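Local coordinates for protein Rubredoxin\:oxygen oxidoreductase (Desulfovibrio gigas, PDB 1E5D) that reduces molecular oxygen to water with four electrons, using a diiron centre in a lactamase-fold domain and FMN in a flavodoxin-like domain, at residues S311-G317 and S348-T352. Residues are numbered along the deposited sequence; the frame is centred on the assembly and turned at random.
Sequences SPTHNNG and SGEST. With FMN (flavin mononucleotide), chain C.
Residues 311-317 leave strand 306-310 extended as far as His314, then reverse through a type I' turn from His314 to Gly317, with Asn315 at 47/60 and Asn316 at 65/16, closed by the hydrogen bonds His314 N to Gly317 O (2.6 Å) and Gly317 N to His314 O (3.0 Å). Ser348 and Gly349 lead into helix 350-361; Thr313 and Ser351 are in register (CA-CA 4.8 Å). Thr313 (m) accepts at OG1 from Ser351 N (3.0 Å, 157°); Ser351 (p) donates OG to Ser311 O (2.9 Å). These are two FMN-binding loops of the flavodoxin-like domain, following adjacent parallel strands 306-310 and 338-345. The turn's central amides serve the isoalloxazine: Asn315 N donates to FMN N5 (3.0 Å) and Asn316 N to FMN O4 (2.8 Å). Across the pyrimidine edge, FMN N3 donates to Ser348 OG (2.5 Å), while FMN O2 accepts from Gly349 N (3.3 Å) and weakly from Ser348 N (2.7 Å). FMN O2' donates to Thr313 O (3.0 Å). Asn316 ND2 donates to Glu350 OE2 (3.1 Å), and Asn316 OD1 accepts from Arg333 of the second subunit.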
# COMPACT_ATOMS: atom_id res chain seq x y z
N SER A 311 9.97 0.10 -10.43
CA SER A 311 9.25 1.30 -10.04
C SER A 311 9.90 2.53 -10.69
O SER A 311 11.11 2.64 -10.81
CB SER A 311 9.22 1.49 -8.53
OG SER A 311 8.69 2.76 -8.21
N PRO A 312 9.06 3.46 -11.11
CA PRO A 312 9.60 4.74 -11.56
C PRO A 312 10.07 5.52 -10.35
O PRO A 312 9.73 5.20 -9.22
CB PRO A 312 8.39 5.41 -12.20
CG PRO A 312 7.22 4.83 -11.47
CD PRO A 312 7.60 3.40 -11.18
N THR A 313 10.86 6.57 -10.53
CA THR A 313 11.18 7.36 -9.34
C THR A 313 10.05 8.33 -9.03
O THR A 313 9.65 9.18 -9.82
CB THR A 313 12.49 8.14 -9.51
OG1 THR A 313 13.53 7.17 -9.72
CG2 THR A 313 12.81 8.90 -8.24
N HIS A 314 9.51 8.21 -7.82
CA HIS A 314 8.45 9.12 -7.41
C HIS A 314 8.94 9.88 -6.18
O HIS A 314 9.16 9.25 -5.15
CB HIS A 314 7.16 8.36 -7.11
CG HIS A 314 6.02 9.24 -6.70
ND1 HIS A 314 5.50 9.26 -5.43
CD2 HIS A 314 5.30 10.14 -7.41
CE1 HIS A 314 4.51 10.13 -5.37
NE2 HIS A 314 4.36 10.68 -6.56
N ASN A 315 9.09 11.19 -6.33
CA ASN A 315 9.57 12.03 -5.23
C ASN A 315 10.80 11.43 -4.56
O ASN A 315 10.79 11.12 -3.37
CB ASN A 315 8.44 12.25 -4.22
CG ASN A 315 7.28 13.01 -4.83
OD1 ASN A 315 7.44 13.91 -5.66
ND2 ASN A 315 6.08 12.65 -4.39
N ASN A 316 11.86 11.24 -5.34
CA ASN A 316 13.15 10.81 -4.81
C ASN A 316 13.11 9.42 -4.21
O ASN A 316 14.03 9.03 -3.48
CB ASN A 316 13.63 11.83 -3.75
CG ASN A 316 13.75 13.19 -4.43
OD1 ASN A 316 13.08 14.15 -4.06
ND2 ASN A 316 14.62 13.24 -5.44
N GLY A 317 12.06 8.68 -4.55
CA GLY A 317 11.91 7.32 -4.06
C GLY A 317 11.07 6.48 -5.01
O GLY A 317 10.94 6.79 -6.19
N SER A 348 16.31 12.71 -10.76
CA SER A 348 17.07 12.21 -9.62
C SER A 348 17.39 10.73 -9.80
O SER A 348 18.53 10.32 -9.57
CB SER A 348 16.35 12.48 -8.31
OG SER A 348 14.98 12.17 -8.35
N GLY A 349 16.42 9.91 -10.22
CA GLY A 349 16.69 8.53 -10.56
C GLY A 349 16.99 7.59 -9.42
O GLY A 349 17.68 6.58 -9.63
N GLU A 350 16.52 7.84 -8.20
CA GLU A 350 16.82 6.96 -7.09
C GLU A 350 16.17 5.58 -7.13
O GLU A 350 16.65 4.70 -6.41
CB GLU A 350 16.37 7.60 -5.76
CG GLU A 350 17.21 8.79 -5.34
CD GLU A 350 16.57 10.11 -5.73
OE1 GLU A 350 15.92 10.16 -6.79
OE2 GLU A 350 16.74 11.08 -4.95
N SER A 351 15.10 5.34 -7.87
CA SER A 351 14.29 4.13 -7.67
C SER A 351 15.10 2.85 -7.80
O SER A 351 15.01 1.97 -6.94
CB SER A 351 13.10 4.10 -8.63
OG SER A 351 13.51 4.11 -9.98
N THR A 352 15.91 2.73 -8.84
CA THR A 352 16.59 1.43 -9.00
C THR A 352 17.64 1.26 -7.92
O THR A 352 17.89 0.16 -7.43
CB THR A 352 17.20 1.30 -10.40
OG1 THR A 352 18.00 2.45 -10.67
CG2 THR A 352 16.09 1.27 -11.44
N1 FMN C . 11.66 11.57 -11.53
C2 FMN C . 12.77 11.76 -10.83
O2 FMN C . 13.86 11.69 -11.31
N3 FMN C . 12.73 12.04 -9.44
C4 FMN C . 11.56 12.51 -8.86
O4 FMN C . 11.57 12.71 -7.66
C4A FMN C . 10.35 12.35 -9.64
N5 FMN C . 9.13 12.42 -9.04
C5A FMN C . 8.06 12.58 -9.88
C6 FMN C . 6.79 12.79 -9.28
C7 FMN C . 5.63 12.71 -10.02
C7M FMN C . 4.30 12.64 -9.32
C8 FMN C . 5.70 12.36 -11.43
C8M FMN C . 4.47 12.48 -12.30
C9 FMN C . 6.95 12.35 -12.06
C9A FMN C . 8.10 12.25 -11.26
N10 FMN C . 9.37 11.85 -11.77
C10 FMN C . 10.47 11.96 -11.03
C1' FMN C . 9.45 11.56 -13.23
C2' FMN C . 9.03 10.09 -13.52
O2' FMN C . 9.91 9.19 -12.85
C3' FMN C . 9.16 9.93 -15.02
O3' FMN C . 8.00 10.54 -15.59
C4' FMN C . 9.19 8.45 -15.42
O4' FMN C . 9.28 8.33 -16.85
C5' FMN C . 7.91 7.83 -14.90
O5' FMN C . 7.89 6.31 -15.30
P FMN C . 6.57 5.56 -15.48
O1P FMN C . 6.90 4.08 -15.34
O2P FMN C . 5.57 6.04 -14.63
O3P FMN C . 6.06 5.79 -16.83